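PDB 5C0P: endo-arabinase from Bacteroides thetaiotaomicron, which probably hydrolyses O-glycosidic bonds in the degradation of L-arabinan, as a magnesium-binding member of glycoside hydrolase family 43. Local coordinates for residues Ser38-His43 with Lys266-Arg271; Tyr53-Lys56 with Thr60-Asp63; Leu32-Thr37 with Gly90-Phe95; Gly215-Leu220 with Gly245-Glu250. One frame throughout, in Å; residues are numbered along the deposited sequence.

Contact 1: residues Ser38-His43 with Lys266-Arg271; sequences SMYYLH and KDLKGR
Y40 meets the turn at D267 and L268 with its phenol oxygen, which accepts a nearly straight hydrogen bond from the backbone: L268 N lies 2.9 Å from Y40 OH, with an angle of 163° at the hydrogen. With CG anti to the carbonyl carbon (chi1 -59°), the ring carries its OH to the loop, and this single polar bond ties the strand to it.

Carbon atoms pack beside it. D267 CB sits at the ring edge, 3.2 Å from Y40 OH, while L268 makes the apolar contact, approaching obliquely from the opposite direction, its CG 3.7 Å from Y40 CZ and its CD1 3.9 Å from Y40 CE2. Replacing Y40 with phenylalanine would probably leave the amide of L268 without this acceptor and weaken the hold on the turn.

The loop is organised by the carboxylate of D267. Its OD1 accepts from K269 N, an Asx turn, and from R271 N, the two donors reaching it from opposite faces of the carboxylate plane. OD2 forms a salt bridge with R271 NH1 at 2.7 Å. G270 N to D267 O closes the type I turn from D267 to G270, and D267 N to R271 O pairs the chain on its two sides. With three of its bonds spent inside the loop, the carboxylate probably fixes the amide of L268 for Y40.

The turn links strands 260-266 and 272-278, near the C terminus, whereas Y40 belongs to the N-terminal sheet. Such packing between the N-terminal sheet and the C-terminal hairpin is consistent with ring closure in the five-bladed beta-propeller of family 43.

Contact 2: residues Tyr53-Lys56 with Thr60-Asp63; sequences YKSK and TWKD
K54 and K62 form the hydrogen-bonded pair of this antiparallel hairpin: K54 N donates to K62 O and K62 N to K54 O, each at 2.8 Å. The same carbonyls also receive CA-H...O contacts, from Y53 CA to K62 O and from W61 CA to K54 O.

Toward the turn, the side chain of S55 supplies the next cross-strand bond. Its OG, anti to the backbone N (chi1 -177°), donates to T60 O at 2.7 Å, with the donor 38° above the carbonyl plane; the same hydroxyl accepts from the amides of D57 and L58 in the connecting turn. A water bridges the mouth of the turn, accepting from K56 N and donating to T60 O, both at 2.9 Å. T60 O is thus satisfied twice. S55 CB meanwhile sits over one face of the W61 indole, a CH-pi contact 3.4 Å from the centroid of the six-membered ring, and W61 NE1 is bonded to the carbonyl of L58.

At the other end Y53 pairs with D63 in a non-hydrogen-bonded position. D63 OD1 lies at the edge of the Y53 ring, 3.5 Å from Y53 CE1, but its charged partner is R51, which holds OD2, while OD1 accepts from the amide of G65. The ammonium groups of K54 and K62 come within 5.4 Å (NZ to NZ), and both bridge to E64, K54 also to E15.

The charges of the hairpin are thus met by nearby partners, mostly within its own strands but also by E15, and the carboxylates probably offset the like charges of K54 and K62.

Contact 3: residues Leu32-Thr37 with Gly90-Phe95; sequences LVDKKT and GRYYLF
D34 and Y92 touch across two segments whose backbones stay well separated, their CA atoms 9.8 Å apart, and no backbone hydrogen bond crosses. The first segment leaves strand 30-34 and turns after D34, while the second runs from G90 into strand 91-100.

CG anti to the backbone N (chi1 -174°) sets the carboxylate of D34 between Y92 and the turn. Y92 OH donates to D34 OD1 at 2.6 Å, meeting it on the syn side though 29° out of plane, and OD1 lies in the plane of the phenol ring at its edge. The carboxylate is turned 75° from that ring. OD2 grips the turn instead: T37 OG1 donates to its anti lone pair at 2.6 Å, and T37 N reaches it from above the plane at 2.9 Å, an Asx motif. L32 CD2 rests against Y92 CD2 at 4.1 Å, and K36 CD packs 3.6 Å from Y92 OH. K36 NZ reaches G90 O through a water.

The contact joins the outermost strand of the N-terminal sheet, 30-34, paired with 39-45, to the second strand of the next sheet, where 91-100 lies between strands 78-88 and 103-112. P115 packs against L32, D34 and Y92.

Contact 4: residues Gly215-Leu220 with Gly245-Glu250; sequences GKLIML and GPWVQE
The indole of W247 has the methyl of M219, a selenomethionine, over one face, CE standing 4.0 Å above the plane toward the rim. L217 CB approaches obliquely, 3.7 Å from W247 CH2, and M219 CB lies 3.6 Å from W247 CZ3. The selenium itself is more distant, 5.2 Å from the centroid of the six-membered ring, a Met-aromatic contact. The M219 chain runs out extended (CG anti to the backbone N, chi1 -175°) and then bends at chi3, -75°, which carries CE back over the indole.

No hydrogen bond crosses between the two segments, so the contact is apolar; the indole's one polar atom, NE1, donates to the carbonyl of V243. Substituting an alanine for W247 would probably open a gap beside L217 and M219 and leave the V243 carbonyl without its NE1 partner.

Strand 217-224 lies between 205-211 and 231-238, and 248-249 forms the far edge of this sheet, so W247 spans strand 231-238 to reach L217 and M219. On the same face I209 from strand 205-211 packs against all three, and L182 from the neighbouring strand 178-184 against M219 and W247.

From the N terminus, contact 3 opens first at L32-T37 and contact 1 directly after it at S38-H43, on adjacent strands. Contact 2 closes next, the short hairpin 53-63, lying within the spans of both. Contact 3 then closes at G90-F95, binding the first sheet to the second, while contact 1 stays open, so these two cross. Contact 4 opens and closes, 215 to 250, inside the long span of contact 1 and in series with contacts 2 and 3, within a later sheet about 25 Å from contact 1 between centres. Contact 1 finally closes at K266-R271, tying the C-terminal part back to the N-terminal sheet. Contacts 1, 2 and 3 share that sheet.

Contact 1: residues Ser38-His43 with Lys266-Arg271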
loop_
_atom_site.group_PDB
_atom_site.type_symbol
_atom_site.label_atom_id
_atom_site.label_comp_id
_atom_site.label_asym_id
_atom_site.label_seq_id
_atom_site.Cartn_x
_atom_site.Cartn_y
_atom_site.Cartn_z
ATOM N N SER A 38 0.467 20.117 8.818
ATOM C CA SER A 38 1.462 20.614 7.863
ATOM C C SER A 38 2.779 19.842 7.960
ATOM O O SER A 38 3.863 20.434 8.065
ATOM C CB SER A 38 1.690 22.118 8.049
ATOM O OG SER A 38 2.372 22.655 6.930
HETATM N N MSE A 39 2.666 18.517 7.943
HETATM C CA MSE A 39 3.804 17.613 8.089
HETATM C C MSE A 39 3.595 16.375 7.245
HETATM O O MSE A 39 2.458 16.021 6.913
HETATM C CB MSE A 39 3.960 17.168 9.552
HETATM C CG MSE A 39 4.462 18.230 10.522
HETATM SE SE MSE A 39 6.389 18.514 10.313
HETATM C CE MSE A 39 6.611 19.771 11.771
ATOM N N TYR A 40 4.697 15.705 6.924
ATOM C CA TYR A 40 4.675 14.397 6.287
ATOM C C TYR A 40 4.932 13.337 7.358
ATOM O O TYR A 40 5.748 13.540 8.263
ATOM C CB TYR A 40 5.791 14.291 5.257
ATOM C CG TYR A 40 5.746 15.309 4.141
ATOM C CD1 TYR A 40 4.974 15.095 3.014
ATOM C CD2 TYR A 40 6.519 16.469 4.203
ATOM C CE1 TYR A 40 4.949 16.012 1.977
ATOM C CE2 TYR A 40 6.500 17.395 3.171
ATOM C CZ TYR A 40 5.711 17.154 2.063
ATOM O OH TYR A 40 5.683 18.055 1.029
ATOM N N TYR A 41 4.234 12.209 7.256
ATOM C CA TYR A 41 4.399 11.125 8.221
ATOM C C TYR A 41 4.705 9.828 7.502
ATOM O O TYR A 41 4.046 9.485 6.521
ATOM C CB TYR A 41 3.149 10.950 9.090
ATOM C CG TYR A 41 2.819 12.170 9.908
ATOM C CD1 TYR A 41 2.165 13.260 9.333
ATOM C CD2 TYR A 41 3.167 12.248 11.250
ATOM C CE1 TYR A 41 1.877 14.391 10.077
ATOM C CE2 TYR A 41 2.886 13.369 12.003
ATOM C CZ TYR A 41 2.238 14.439 11.414
ATOM O OH TYR A 41 1.966 15.548 12.178
ATOM N N LEU A 42 5.679 9.096 8.030
ATOM C CA LEU A 42 6.047 7.789 7.501
ATOM C C LEU A 42 5.925 6.766 8.623
ATOM O O LEU A 42 6.777 6.697 9.524
ATOM C CB LEU A 42 7.472 7.837 6.946
ATOM C CG LEU A 42 8.129 6.571 6.382
ATOM C CD1 LEU A 42 7.193 5.833 5.445
ATOM C CD2 LEU A 42 9.418 6.940 5.649
ATOM N N HIS A 43 4.832 6.005 8.577
ATOM C CA HIS A 43 4.600 4.905 9.502
ATOM C C HIS A 43 5.192 3.648 8.884
ATOM O O HIS A 43 5.011 3.403 7.693
ATOM C CB HIS A 43 3.099 4.707 9.698
ATOM C CG HIS A 43 2.419 5.862 10.362
ATOM N ND1 HIS A 43 2.047 5.832 11.687
ATOM C CD2 HIS A 43 2.019 7.059 9.882
ATOM C CE1 HIS A 43 1.454 6.972 12.000
ATOM N NE2 HIS A 43 1.425 7.739 10.917
ATOM N N LYS A 266 0.787 14.029 -3.785
ATOM C CA LYS A 266 1.247 15.378 -4.073
ATOM C C LYS A 266 1.870 15.968 -2.830
ATOM O O LYS A 266 1.286 15.893 -1.737
ATOM C CB LYS A 266 0.108 16.258 -4.583
ATOM C CG LYS A 266 -0.320 15.873 -5.983
ATOM C CD LYS A 266 -1.428 16.762 -6.492
ATOM C CE LYS A 266 -1.642 16.532 -7.981
ATOM N NZ LYS A 266 -2.793 17.317 -8.502
ATOM N N ASP A 267 3.064 16.531 -2.986
ATOM C CA ASP A 267 3.722 17.192 -1.864
ATOM C C ASP A 267 3.015 18.509 -1.528
ATOM O O ASP A 267 2.007 18.855 -2.160
ATOM C CB ASP A 267 5.241 17.349 -2.075
ATOM C CG ASP A 267 5.617 18.393 -3.120
ATOM O OD1 ASP A 267 4.767 19.179 -3.585
ATOM O OD2 ASP A 267 6.821 18.442 -3.458
ATOM N N LEU A 268 3.532 19.232 -0.535
ATOM C CA LEU A 268 2.871 20.446 -0.051
ATOM C C LEU A 268 2.813 21.562 -1.096
ATOM O O LEU A 268 2.023 22.498 -0.969
ATOM C CB LEU A 268 3.535 20.947 1.234
ATOM C CG LEU A 268 3.367 20.016 2.433
ATOM C CD1 LEU A 268 4.230 20.508 3.573
ATOM C CD2 LEU A 268 1.909 19.959 2.860
ATOM N N LYS A 269 3.657 21.458 -2.122
ATOM C CA LYS A 269 3.669 22.410 -3.227
ATOM C C LYS A 269 2.843 21.932 -4.423
ATOM O O LYS A 269 2.753 22.624 -5.439
ATOM C CB LYS A 269 5.105 22.685 -3.661
ATOM C CG LYS A 269 5.898 23.489 -2.652
ATOM C CD LYS A 269 7.334 23.720 -3.103
ATOM C CE LYS A 269 8.127 22.428 -3.120
ATOM N NZ LYS A 269 9.560 22.679 -3.468
ATOM N N GLY A 270 2.253 20.748 -4.309
ATOM C CA GLY A 270 1.406 20.235 -5.372
ATOM C C GLY A 270 2.126 19.363 -6.388
ATOM O O GLY A 270 1.512 18.933 -7.363
ATOM N N ARG A 271 3.411 19.089 -6.157
ATOM C CA ARG A 271 4.202 18.256 -7.071
ATOM C C ARG A 271 3.889 16.785 -6.858
ATOM O O ARG A 271 3.958 16.291 -5.732
ATOM C CB ARG A 271 5.700 18.442 -6.823
ATOM C CG ARG A 271 6.319 19.730 -7.336
ATOM C CD ARG A 271 7.830 19.728 -7.077
ATOM N NE ARG A 271 8.142 19.887 -5.657
ATOM C CZ ARG A 271 9.137 19.269 -5.021
ATOM N NH1 ARG A 271 9.335 19.493 -3.726
ATOM N NH2 ARG A 271 9.933 18.425 -5.666
#

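Contact 2: residues Tyr53-Lys56 with Thr60-Asp63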
loop_
_atom_site.group_PDB
_atom_site.type_symbol
_atom_site.label_atom_id
_atom_site.label_comp_id
_atom_site.label_asym_id
_atom_site.label_seq_id
_atom_site.Cartn_x
_atom_site.Cartn_y
_atom_site.Cartn_z
ATOM N N TYR A 53 7.796 8.180 11.805
ATOM C CA TYR A 53 8.715 9.302 11.673
ATOM C C TYR A 53 7.972 10.450 11.009
ATOM O O TYR A 53 7.016 10.229 10.273
ATOM C CB TYR A 53 9.920 8.918 10.814
ATOM C CG TYR A 53 10.958 8.020 11.477
ATOM C CD1 TYR A 53 10.792 7.515 12.769
ATOM C CD2 TYR A 53 12.129 7.704 10.809
ATOM C CE1 TYR A 53 11.777 6.703 13.361
ATOM C CE2 TYR A 53 13.103 6.903 11.389
ATOM C CZ TYR A 53 12.927 6.410 12.660
ATOM O OH TYR A 53 13.920 5.614 13.205
ATOM N N LYS A 54 8.429 11.673 11.256
ATOM C CA LYS A 54 7.747 12.871 10.782
ATOM C C LYS A 54 8.764 13.782 10.107
ATOM O O LYS A 54 9.936 13.777 10.478
ATOM C CB LYS A 54 7.130 13.595 11.978
ATOM C CG LYS A 54 6.283 14.816 11.656
ATOM C CD LYS A 54 5.731 15.442 12.945
ATOM C CE LYS A 54 6.792 16.202 13.727
ATOM N NZ LYS A 54 6.252 16.788 14.994
ATOM N N SER A 55 8.320 14.553 9.115
ATOM C CA SER A 55 9.228 15.420 8.357
ATOM C C SER A 55 8.523 16.674 7.858
ATOM O O SER A 55 7.340 16.626 7.522
ATOM C CB SER A 55 9.798 14.670 7.157
ATOM O OG SER A 55 10.735 15.474 6.452
ATOM N N LYS A 56 9.247 17.794 7.810
ATOM C CA LYS A 56 8.717 19.009 7.210
ATOM C C LYS A 56 8.845 18.993 5.692
ATOM O O LYS A 56 8.115 19.708 5.016
ATOM C CB LYS A 56 9.448 20.254 7.727
ATOM C CG LYS A 56 9.273 20.562 9.203
ATOM C CD LYS A 56 10.184 21.730 9.580
ATOM C CE LYS A 56 9.994 22.211 11.007
ATOM N NZ LYS A 56 10.866 23.402 11.257
ATOM N N THR A 60 14.737 15.480 5.892
ATOM C CA THR A 60 15.190 15.106 7.228
ATOM C C THR A 60 13.996 14.735 8.098
ATOM O O THR A 60 12.924 15.344 7.996
ATOM C CB THR A 60 16.022 16.214 7.903
ATOM O OG1 THR A 60 15.240 17.410 7.982
ATOM C CG2 THR A 60 17.294 16.497 7.105
ATOM N N TRP A 61 14.197 13.737 8.958
ATOM C CA TRP A 61 13.103 13.106 9.684
ATOM C C TRP A 61 13.311 13.129 11.192
ATOM O O TRP A 61 14.447 13.246 11.677
ATOM C CB TRP A 61 12.924 11.662 9.191
ATOM C CG TRP A 61 12.504 11.615 7.753
ATOM C CD1 TRP A 61 13.306 11.747 6.651
ATOM C CD2 TRP A 61 11.166 11.474 7.266
ATOM N NE1 TRP A 61 12.539 11.681 5.506
ATOM C CE2 TRP A 61 11.224 11.518 5.857
ATOM C CE3 TRP A 61 9.920 11.325 7.889
ATOM C CZ2 TRP A 61 10.079 11.402 5.054
ATOM C CZ3 TRP A 61 8.785 11.215 7.096
ATOM C CH2 TRP A 61 8.872 11.252 5.694
ATOM N N LYS A 62 12.204 13.016 11.922
ATOM C CA LYS A 62 12.218 12.975 13.379
ATOM C C LYS A 62 11.424 11.768 13.865
ATOM O O LYS A 62 10.345 11.474 13.348
ATOM C CB LYS A 62 11.591 14.259 13.937
ATOM C CG LYS A 62 11.478 14.314 15.448
ATOM C CD LYS A 62 10.674 15.536 15.874
ATOM C CE LYS A 62 10.549 15.618 17.381
ATOM N NZ LYS A 62 10.074 14.337 17.956
ATOM N N ASP A 63 11.963 11.065 14.851
ATOM C CA ASP A 63 11.282 9.930 15.455
ATOM C C ASP A 63 10.150 10.423 16.349
ATOM O O ASP A 63 10.377 11.199 17.284
ATOM C CB ASP A 63 12.293 9.120 16.275
ATOM C CG ASP A 63 11.675 7.918 16.974
ATOM O OD1 ASP A 63 10.603 7.436 16.553
ATOM O OD2 ASP A 63 12.286 7.444 17.957
HETATM O O HOH W 1 12.168 18.147 7.956
#

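Contact 3: residues Leu32-Thr37 with Gly90-Phe95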
loop_
_atom_site.group_PDB
_atom_site.type_symbol
_atom_site.label_atom_id
_atom_site.label_comp_id
_atom_site.label_asym_id
_atom_site.label_seq_id
_atom_site.Cartn_x
_atom_site.Cartn_y
_atom_site.Cartn_z
ATOM N N LEU A 32 2.189 9.819 4.293
ATOM C CA LEU A 32 0.984 10.581 4.604
ATOM C C LEU A 32 1.316 12.069 4.539
ATOM O O LEU A 32 2.165 12.547 5.294
ATOM C CB LEU A 32 0.478 10.226 6.001
ATOM C CG LEU A 32 -0.631 11.126 6.565
ATOM C CD1 LEU A 32 -1.933 11.009 5.759
ATOM C CD2 LEU A 32 -0.872 10.776 8.018
ATOM N N VAL A 33 0.672 12.790 3.622
ATOM C CA VAL A 33 0.782 14.249 3.564
ATOM C C VAL A 33 -0.371 14.829 4.364
ATOM O O VAL A 33 -1.528 14.756 3.942
ATOM C CB VAL A 33 0.705 14.762 2.114
ATOM C CG1 VAL A 33 0.934 16.274 2.063
ATOM C CG2 VAL A 33 1.716 14.051 1.249
ATOM N N ASP A 34 -0.066 15.386 5.532
ATOM C CA ASP A 34 -1.123 15.885 6.399
ATOM C C ASP A 34 -1.166 17.402 6.370
ATOM O O ASP A 34 -0.308 18.066 6.957
ATOM C CB ASP A 34 -0.911 15.421 7.834
ATOM C CG ASP A 34 -2.057 15.798 8.722
ATOM O OD1 ASP A 34 -3.217 15.518 8.335
ATOM O OD2 ASP A 34 -1.805 16.413 9.784
ATOM N N LYS A 35 -2.166 17.964 5.700
ATOM C CA LYS A 35 -2.285 19.415 5.652
ATOM C C LYS A 35 -2.568 19.999 7.033
ATOM O O LYS A 35 -2.075 21.081 7.365
ATOM C CB LYS A 35 -3.379 19.829 4.668
ATOM C CG LYS A 35 -3.136 19.367 3.251
ATOM C CD LYS A 35 -2.046 20.178 2.587
ATOM N N LYS A 36 -3.340 19.276 7.838
ATOM C CA LYS A 36 -3.786 19.789 9.134
ATOM C C LYS A 36 -2.617 20.202 10.027
ATOM O O LYS A 36 -2.587 21.329 10.543
ATOM C CB LYS A 36 -4.656 18.751 9.848
ATOM C CG LYS A 36 -5.149 19.181 11.223
ATOM C CD LYS A 36 -5.981 18.072 11.864
ATOM C CE LYS A 36 -6.605 18.531 13.174
ATOM N NZ LYS A 36 -7.574 17.530 13.703
ATOM N N THR A 37 -1.647 19.305 10.177
ATOM C CA THR A 37 -0.463 19.579 10.990
ATOM C C THR A 37 0.695 20.074 10.132
ATOM O O THR A 37 1.766 20.409 10.651
ATOM C CB THR A 37 -0.012 18.338 11.785
ATOM O OG1 THR A 37 0.346 17.277 10.882
ATOM C CG2 THR A 37 -1.141 17.874 12.713
ATOM N N GLY A 90 -11.715 13.653 8.708
ATOM C CA GLY A 90 -11.290 14.273 9.948
ATOM C C GLY A 90 -10.532 13.375 10.901
ATOM O O GLY A 90 -10.037 13.841 11.929
ATOM N N ARG A 91 -10.442 12.088 10.574
ATOM C CA ARG A 91 -9.652 11.166 11.386
ATOM C C ARG A 91 -8.602 10.460 10.535
ATOM O O ARG A 91 -8.523 10.668 9.318
ATOM C CB ARG A 91 -10.553 10.152 12.110
ATOM C CG ARG A 91 -11.617 10.801 12.987
ATOM C CD ARG A 91 -12.268 9.787 13.917
ATOM N NE ARG A 91 -11.333 9.378 14.964
ATOM C CZ ARG A 91 -11.548 8.395 15.834
ATOM N NH1 ARG A 91 -12.673 7.692 15.785
ATOM N NH2 ARG A 91 -10.623 8.106 16.745
ATOM N N TYR A 92 -7.784 9.631 11.176
ATOM C CA TYR A 92 -6.689 8.970 10.478
ATOM C C TYR A 92 -6.828 7.475 10.614
ATOM O O TYR A 92 -7.129 6.978 11.694
ATOM C CB TYR A 92 -5.341 9.461 11.025
ATOM C CG TYR A 92 -5.216 10.946 10.812
ATOM C CD1 TYR A 92 -5.753 11.845 11.724
ATOM C CD2 TYR A 92 -4.610 11.445 9.667
ATOM C CE1 TYR A 92 -5.673 13.205 11.512
ATOM C CE2 TYR A 92 -4.522 12.805 9.448
ATOM C CZ TYR A 92 -5.062 13.675 10.372
ATOM O OH TYR A 92 -4.981 15.026 10.153
ATOM N N TYR A 93 -6.612 6.768 9.509
ATOM C CA TYR A 93 -6.853 5.325 9.454
ATOM C C TYR A 93 -5.620 4.585 8.977
ATOM O O TYR A 93 -5.093 4.839 7.891
ATOM C CB TYR A 93 -8.047 5.001 8.554
ATOM C CG TYR A 93 -9.342 5.558 9.089
ATOM C CD1 TYR A 93 -9.688 6.892 8.873
ATOM C CD2 TYR A 93 -10.216 4.768 9.825
ATOM C CE1 TYR A 93 -10.875 7.417 9.371
ATOM C CE2 TYR A 93 -11.392 5.282 10.325
ATOM C CZ TYR A 93 -11.718 6.607 10.093
ATOM O OH TYR A 93 -12.891 7.137 10.583
ATOM N N LEU A 94 -5.172 3.662 9.813
ATOM C CA LEU A 94 -4.024 2.811 9.541
ATOM C C LEU A 94 -4.520 1.484 8.968
ATOM O O LEU A 94 -5.365 0.812 9.576
ATOM C CB LEU A 94 -3.275 2.560 10.860
ATOM C CG LEU A 94 -2.180 1.497 10.910
ATOM C CD1 LEU A 94 -0.998 1.970 10.078
ATOM C CD2 LEU A 94 -1.746 1.239 12.347
ATOM N N PHE A 95 -4.019 1.131 7.789
ATOM C CA PHE A 95 -4.316 -0.144 7.139
ATOM C C PHE A 95 -3.028 -0.980 7.205
ATOM O O PHE A 95 -2.025 -0.632 6.566
ATOM C CB PHE A 95 -4.664 0.082 5.659
ATOM C CG PHE A 95 -6.056 0.615 5.406
ATOM C CD1 PHE A 95 -6.508 1.788 6.006
ATOM C CD2 PHE A 95 -6.893 -0.030 4.502
ATOM C CE1 PHE A 95 -7.799 2.269 5.745
ATOM C CE2 PHE A 95 -8.166 0.452 4.221
ATOM C CZ PHE A 95 -8.628 1.600 4.850
HETATM O O HOH W 2 -9.129 16.526 11.860
#

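Contact 4: residues Gly215-Leu220 with Gly245-Glu250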
loop_
_atom_site.group_PDB
_atom_site.type_symbol
_atom_site.label_atom_id
_atom_site.label_comp_id
_atom_site.label_asym_id
_atom_site.label_seq_id
_atom_site.Cartn_x
_atom_site.Cartn_y
_atom_site.Cartn_z
ATOM N N GLY A 215 -10.582 11.504 -15.184
ATOM C CA GLY A 215 -11.344 10.415 -14.599
ATOM C C GLY A 215 -10.769 9.034 -14.858
ATOM O O GLY A 215 -11.200 8.056 -14.255
ATOM N N LYS A 216 -9.802 8.940 -15.765
ATOM C CA LYS A 216 -9.145 7.653 -15.973
ATOM C C LYS A 216 -8.319 7.272 -14.748
ATOM O O LYS A 216 -7.863 8.137 -13.996
ATOM C CB LYS A 216 -8.301 7.666 -17.246
ATOM C CG LYS A 216 -9.157 7.930 -18.466
ATOM C CD LYS A 216 -8.361 7.873 -19.758
ATOM C CE LYS A 216 -9.283 8.150 -20.946
ATOM N NZ LYS A 216 -8.563 8.061 -22.239
ATOM N N LEU A 217 -8.155 5.972 -14.537
ATOM C CA LEU A 217 -7.449 5.477 -13.364
ATOM C C LEU A 217 -6.166 4.776 -13.750
ATOM O O LEU A 217 -6.123 4.021 -14.730
ATOM C CB LEU A 217 -8.317 4.490 -12.580
ATOM C CG LEU A 217 -9.744 4.914 -12.262
ATOM C CD1 LEU A 217 -10.458 3.789 -11.530
ATOM C CD2 LEU A 217 -9.721 6.175 -11.432
ATOM N N ILE A 218 -5.113 5.056 -12.988
ATOM C CA ILE A 218 -3.899 4.261 -13.057
ATOM C C ILE A 218 -3.759 3.460 -11.768
ATOM O O ILE A 218 -3.918 4.006 -10.665
ATOM C CB ILE A 218 -2.656 5.150 -13.228
ATOM C CG1 ILE A 218 -2.809 6.050 -14.451
ATOM C CG2 ILE A 218 -1.390 4.294 -13.349
ATOM C CD1 ILE A 218 -1.676 7.063 -14.607
HETATM N N MSE A 219 -3.458 2.172 -11.898
HETATM C CA MSE A 219 -3.097 1.385 -10.725
HETATM C C MSE A 219 -1.630 1.049 -10.770
HETATM O O MSE A 219 -1.106 0.603 -11.793
HETATM C CB MSE A 219 -3.901 0.094 -10.584
HETATM C CG MSE A 219 -3.567 -0.639 -9.266
HETATM SE SE MSE A 219 -4.361 -2.353 -9.201
HETATM C CE MSE A 219 -6.167 -1.736 -8.857
ATOM N N LEU A 220 -0.955 1.301 -9.658
ATOM C CA LEU A 220 0.389 0.781 -9.462
ATOM C C LEU A 220 0.294 -0.485 -8.629
ATOM O O LEU A 220 -0.591 -0.627 -7.772
ATOM C CB LEU A 220 1.265 1.803 -8.741
ATOM C CG LEU A 220 1.448 3.134 -9.471
ATOM C CD1 LEU A 220 2.315 4.055 -8.620
ATOM C CD2 LEU A 220 2.068 2.929 -10.842
ATOM N N GLY A 245 -12.471 -1.950 -13.724
ATOM C CA GLY A 245 -11.761 -2.161 -14.978
ATOM C C GLY A 245 -12.599 -1.867 -16.214
ATOM O O GLY A 245 -13.553 -1.089 -16.149
ATOM N N PRO A 246 -12.246 -2.469 -17.363
ATOM C CA PRO A 246 -11.113 -3.395 -17.506
ATOM C C PRO A 246 -9.761 -2.706 -17.342
ATOM O O PRO A 246 -9.549 -1.559 -17.757
ATOM C CB PRO A 246 -11.272 -3.921 -18.933
ATOM C CG PRO A 246 -11.985 -2.823 -19.662
ATOM C CD PRO A 246 -12.938 -2.237 -18.644
ATOM N N TRP A 247 -8.854 -3.417 -16.685
ATOM C CA TRP A 247 -7.510 -2.925 -16.466
ATOM C C TRP A 247 -6.581 -3.414 -17.579
ATOM O O TRP A 247 -6.522 -4.608 -17.880
ATOM C CB TRP A 247 -7.027 -3.395 -15.097
ATOM C CG TRP A 247 -7.755 -2.718 -13.984
ATOM C CD1 TRP A 247 -8.829 -3.198 -13.282
ATOM C CD2 TRP A 247 -7.477 -1.422 -13.458
ATOM N NE1 TRP A 247 -9.232 -2.270 -12.349
ATOM C CE2 TRP A 247 -8.411 -1.172 -12.436
ATOM C CE3 TRP A 247 -6.525 -0.442 -13.756
ATOM C CZ2 TRP A 247 -8.412 0.013 -11.695
ATOM C CZ3 TRP A 247 -6.530 0.739 -13.025
ATOM C CH2 TRP A 247 -7.464 0.954 -12.008
ATOM N N VAL A 248 -5.875 -2.481 -18.205
ATOM C CA VAL A 248 -4.944 -2.826 -19.270
ATOM C C VAL A 248 -3.526 -2.655 -18.732
ATOM O O VAL A 248 -3.133 -1.546 -18.350
ATOM C CB VAL A 248 -5.157 -1.946 -20.519
ATOM C CG1 VAL A 248 -4.075 -2.214 -21.567
ATOM C CG2 VAL A 248 -6.556 -2.176 -21.112
ATOM N N GLN A 249 -2.780 -3.758 -18.670
ATOM C CA GLN A 249 -1.414 -3.749 -18.146
ATOM C C GLN A 249 -0.433 -3.133 -19.134
ATOM O O GLN A 249 -0.438 -3.472 -20.319
ATOM C CB GLN A 249 -0.954 -5.173 -17.828
ATOM C CG GLN A 249 -1.912 -5.957 -16.934
ATOM C CD GLN A 249 -1.987 -5.398 -15.532
ATOM O OE1 GLN A 249 -1.024 -4.818 -15.021
ATOM N NE2 GLN A 249 -3.142 -5.573 -14.889
ATOM N N GLU A 250 0.424 -2.242 -18.646
ATOM C CA GLU A 250 1.510 -1.733 -19.467
ATOM C C GLU A 250 2.607 -2.781 -19.502
ATOM O O GLU A 250 2.861 -3.446 -18.505
ATOM C CB GLU A 250 2.032 -0.416 -18.906
ATOM C CG GLU A 250 1.157 0.764 -19.244
ATOM C CD GLU A 250 1.088 1.010 -20.735
ATOM O OE1 GLU A 250 2.150 1.215 -21.362
ATOM O OE2 GLU A 250 -0.028 0.991 -21.290
#